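PDB 5JS4: phiAB6 tailspike from Unidentified phage, which probably binds and fragments the exopolysaccharide of the host bacterium Acinetobacter baumannii, working as a beta-helical trimeric tailspike. Local coordinates for residues A[232-236]-A[237-241]; A[242-246]-A[247-251]. One frame throughout, in Å; residues are numbered along the deposited sequence.

Both contacts are local, between residues a few positions apart on one unbroken run of chain, contact 1 (232-241) ending where contact 2 (242-251) begins, with their centres about 16 Å apart. They lie on the same side of the chain's centre, contact 1 about 51 Å from it and contact 2 about 42 Å. Contact 1 joins strand 234-235 to the short helix 236-239; contact 2 is a turn that packs against helix 260-268 and strands 275-277 and 282-286, at the entrance to the parallel beta-helix. The two meet again across the trimer, since Tyr232 of one subunit stacks edge-to-face with Phe249 of another, so that region 232-241 of one chain packs on region 242-251 of its neighbour.

Contact 1 of 2, residues A[232-236]-A[237-241]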
# COMPACT_ATOMS: atom_id res chain seq x y z
N TYR A 232 -7.01 -33.72 -38.38
CA TYR A 232 -5.77 -34.00 -37.64
C TYR A 232 -5.19 -35.39 -37.90
O TYR A 232 -4.06 -35.67 -37.50
CB TYR A 232 -6.05 -33.86 -36.14
CG TYR A 232 -6.65 -32.53 -35.77
CD1 TYR A 232 -5.86 -31.40 -35.68
CD2 TYR A 232 -8.02 -32.41 -35.52
CE1 TYR A 232 -6.41 -30.17 -35.35
CE2 TYR A 232 -8.58 -31.18 -35.19
CZ TYR A 232 -7.76 -30.07 -35.10
OH TYR A 232 -8.30 -28.85 -34.78
N ASN A 233 -5.96 -36.26 -38.56
CA ASN A 233 -5.59 -37.66 -38.73
C ASN A 233 -5.28 -38.34 -37.39
O ASN A 233 -4.26 -39.01 -37.23
CB ASN A 233 -4.41 -37.81 -39.70
CG ASN A 233 -4.18 -39.26 -40.12
OD1 ASN A 233 -5.10 -40.08 -40.10
ND2 ASN A 233 -2.94 -39.58 -40.48
N ILE A 234 -6.17 -38.12 -36.43
CA ILE A 234 -6.07 -38.77 -35.13
C ILE A 234 -7.45 -39.28 -34.75
O ILE A 234 -8.46 -38.83 -35.29
CB ILE A 234 -5.57 -37.82 -34.03
CG1 ILE A 234 -6.59 -36.70 -33.77
CG2 ILE A 234 -4.19 -37.27 -34.40
CD1 ILE A 234 -6.17 -35.69 -32.73
N THR A 235 -7.49 -40.22 -33.81
CA THR A 235 -8.77 -40.76 -33.35
C THR A 235 -9.48 -39.79 -32.42
O THR A 235 -8.86 -38.95 -31.76
CB THR A 235 -8.58 -42.08 -32.59
OG1 THR A 235 -7.77 -41.86 -31.43
CG2 THR A 235 -7.94 -43.14 -33.48
N GLN A 236 -10.80 -39.93 -32.35
CA GLN A 236 -11.59 -39.19 -31.38
C GLN A 236 -11.15 -39.52 -29.95
O GLN A 236 -11.24 -38.68 -29.06
CB GLN A 236 -13.08 -39.49 -31.56
CG GLN A 236 -14.00 -38.65 -30.68
CD GLN A 236 -13.93 -37.17 -31.01
OE1 GLN A 236 -13.91 -36.79 -32.18
NE2 GLN A 236 -13.88 -36.33 -29.98
N SER A 237 -10.66 -40.75 -29.74
CA SER A 237 -10.12 -41.15 -28.44
C SER A 237 -9.05 -40.18 -27.95
O SER A 237 -9.04 -39.78 -26.79
CB SER A 237 -9.54 -42.57 -28.51
OG SER A 237 -9.11 -43.00 -27.23
N VAL A 238 -8.14 -39.78 -28.85
CA VAL A 238 -7.08 -38.83 -28.51
C VAL A 238 -7.66 -37.46 -28.18
O VAL A 238 -7.28 -36.83 -27.19
CB VAL A 238 -6.03 -38.71 -29.64
CG1 VAL A 238 -5.04 -37.59 -29.35
CG2 VAL A 238 -5.29 -40.03 -29.81
N ILE A 239 -8.60 -37.00 -29.01
CA ILE A 239 -9.24 -35.70 -28.79
C ILE A 239 -9.97 -35.68 -27.44
O ILE A 239 -9.98 -34.65 -26.76
CB ILE A 239 -10.18 -35.34 -29.96
CG1 ILE A 239 -9.35 -35.07 -31.22
CG2 ILE A 239 -11.04 -34.13 -29.63
CD1 ILE A 239 -10.16 -34.91 -32.49
N ASN A 240 -10.53 -36.81 -27.04
CA ASN A 240 -11.20 -36.93 -25.74
C ASN A 240 -10.25 -36.88 -24.54
O ASN A 240 -10.69 -36.91 -23.39
CB ASN A 240 -12.03 -38.22 -25.68
CG ASN A 240 -13.27 -38.17 -26.55
OD1 ASN A 240 -13.64 -37.12 -27.09
ND2 ASN A 240 -13.94 -39.32 -26.68
N GLY A 241 -8.95 -36.81 -24.80
CA GLY A 241 -7.96 -36.57 -23.75
C GLY A 241 -7.67 -35.09 -23.52
O GLY A 241 -6.89 -34.76 -22.63
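A strand-to-helix junction with an N-cap is formed here: strand 234-235 runs directly into the single-turn helix 236-239, and Thr235 stands at the cap. Its OG1 accepts a weak bond from Val238 N at 3.3 Å. The threonine holds OG1 between its own backbone N and carbonyl carbon (chi1 61°), from where the hydroxyl turns to the first turn of the helix, and a short beta-branched side chain suits both the strand end and the cap. Thr235 O takes two further weak bonds, from Val238 N and Ile239 N.

Beyond the cap, Asn240 N donates to Gln236 O at 2.8 Å, the backbone bond that closes the helical turn. The side chains of the same pair repeat the link. Gln236 bends at its second torsion and sends NE2 to Asn240 OD1 at 3.0 Å, a straight bond of 169° at the hydrogen. The acceptor lies in the amide plane of Gln236, whereas NE2 stands above the carbonyl plane of Asn240, the two amides being turned 56° apart.

On the apolar flank, Ile234 crosses Ile239 at about a right angle, its CD1 resting 3.6 Å from Ile239 CG1. The same methyl reaches Val238 CG1 at 4.0 Å, so one isoleucine tip bridges two neighbouring helix residues. Ile239 CG2 meanwhile packs against Gln236 NE2 at 3.6 Å.

The buried amides continue round the trimer: Gln236 OE1 accepts from Asn240 ND2 of the second subunit, and Asn240 ND2 donates to Gln236 OE1 and Asp229 OD2 of the third. Each amide therefore uses its oxygen and its nitrogen at once, and the bond within the chain holds both groups in place for their intersubunit partners. Residues that carry a donor and an acceptor on one flat group are well suited to such a buried ring.

Contact 2 of 2, residues A[242-246]-A[247-251]; sequences NLITV and DNFGA
The Phe249 ring has Thr245 O and Val246 O at its edge, near its plane, with CD1 3.6 Å from Thr245 O, while Ile244 CG2 approaches obliquely, 3.9 Å from CE1. Tyr266 meets this ring with its plane at about 70°, and Tyr232 of the third subunit stacks with it edge-to-face, so a large aromatic side chain fits a place shared by two chains. Ile244 CG2, anti to the backbone N, also lies 3.9 Å from Asn248 CB.

These groups are set by a short 3-10 turn leading into the beta-helix domain. Thr245 begins it: OG1 lies between its own backbone N and carbonyl carbon (chi1 79°), which points it at Asp247 N, 3.0 Å away, whose bond it accepts; it also bonds Asn242 OD1 of the third subunit, while Thr245 O accepts from Asn248 N. Val246 O is gripped twice, by Phe249 N at 3.0 Å and by Ala251 N at 3.2 Å, the two donors coming from opposite faces of its carbonyl plane. At the backbone angles of Gly250 a CB would press on the preceding carbonyl O, so glycine suits the place. Ala251 CB, small enough to sit beside helix 260-268, meets Val246 CG2 at 3.7 Å, and Asp247 OD1 pairs with Tyr284 OH.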
# COMPACT_ATOMS: atom_id res chain seq x y z
N ASN A 242 -8.29 -34.21 -24.30
CA ASN A 242 -8.06 -32.76 -24.14
C ASN A 242 -8.62 -32.21 -22.84
O ASN A 242 -7.97 -31.40 -22.18
CB ASN A 242 -8.66 -31.98 -25.32
CG ASN A 242 -7.87 -32.12 -26.62
OD1 ASN A 242 -8.38 -31.77 -27.69
ND2 ASN A 242 -6.64 -32.61 -26.54
N LEU A 243 -9.83 -32.63 -22.49
CA LEU A 243 -10.49 -32.20 -21.26
C LEU A 243 -11.27 -33.36 -20.68
O LEU A 243 -12.14 -33.93 -21.35
CB LEU A 243 -11.42 -31.02 -21.55
CG LEU A 243 -12.33 -30.53 -20.41
CD1 LEU A 243 -11.52 -29.99 -19.24
CD2 LEU A 243 -13.29 -29.47 -20.93
N ILE A 244 -10.95 -33.72 -19.44
CA ILE A 244 -11.62 -34.80 -18.72
C ILE A 244 -12.25 -34.19 -17.46
O ILE A 244 -11.60 -33.42 -16.76
CB ILE A 244 -10.62 -35.91 -18.33
CG1 ILE A 244 -9.90 -36.44 -19.57
CG2 ILE A 244 -11.34 -37.06 -17.62
CD1 ILE A 244 -8.65 -37.23 -19.27
N THR A 245 -13.51 -34.53 -17.20
CA THR A 245 -14.23 -34.02 -16.03
C THR A 245 -14.85 -35.17 -15.26
O THR A 245 -14.76 -36.33 -15.67
CB THR A 245 -15.36 -33.03 -16.42
OG1 THR A 245 -16.50 -33.76 -16.88
CG2 THR A 245 -14.91 -32.05 -17.50
N VAL A 246 -15.51 -34.85 -14.15
CA VAL A 246 -16.23 -35.86 -13.38
C VAL A 246 -17.34 -36.54 -14.19
O VAL A 246 -17.71 -37.67 -13.90
CB VAL A 246 -16.80 -35.30 -12.05
CG1 VAL A 246 -15.67 -34.91 -11.11
CG2 VAL A 246 -17.74 -34.13 -12.30
N ASP A 247 -17.85 -35.85 -15.22
CA ASP A 247 -18.85 -36.44 -16.12
C ASP A 247 -18.32 -37.70 -16.82
O ASP A 247 -19.09 -38.62 -17.10
CB ASP A 247 -19.31 -35.43 -17.17
CG ASP A 247 -20.03 -34.24 -16.57
OD1 ASP A 247 -20.16 -34.16 -15.33
OD2 ASP A 247 -20.47 -33.37 -17.35
N ASN A 248 -17.02 -37.74 -17.08
CA ASN A 248 -16.39 -38.92 -17.69
C ASN A 248 -16.53 -40.16 -16.81
O ASN A 248 -16.50 -41.28 -17.31
CB ASN A 248 -14.89 -38.71 -17.95
CG ASN A 248 -14.63 -37.86 -19.18
OD1 ASN A 248 -14.17 -38.35 -20.21
ND2 ASN A 248 -14.87 -36.58 -19.06
N PHE A 249 -16.69 -39.95 -15.51
CA PHE A 249 -16.75 -41.03 -14.53
C PHE A 249 -18.16 -41.24 -13.98
O PHE A 249 -18.34 -41.87 -12.94
CB PHE A 249 -15.74 -40.75 -13.42
CG PHE A 249 -14.33 -40.73 -13.91
CD1 PHE A 249 -13.77 -39.57 -14.43
CD2 PHE A 249 -13.58 -41.89 -13.93
CE1 PHE A 249 -12.48 -39.56 -14.92
CE2 PHE A 249 -12.29 -41.90 -14.42
CZ PHE A 249 -11.74 -40.73 -14.91
N GLY A 250 -19.16 -40.73 -14.70
CA GLY A 250 -20.56 -41.01 -14.41
C GLY A 250 -21.27 -40.02 -13.51
O GLY A 250 -22.38 -40.30 -13.05
N ALA A 251 -20.66 -38.86 -13.25
CA ALA A 251 -21.32 -37.82 -12.47
C ALA A 251 -22.52 -37.28 -13.25
O ALA A 251 -22.42 -37.04 -14.45
CB ALA A 251 -20.35 -36.69 -12.16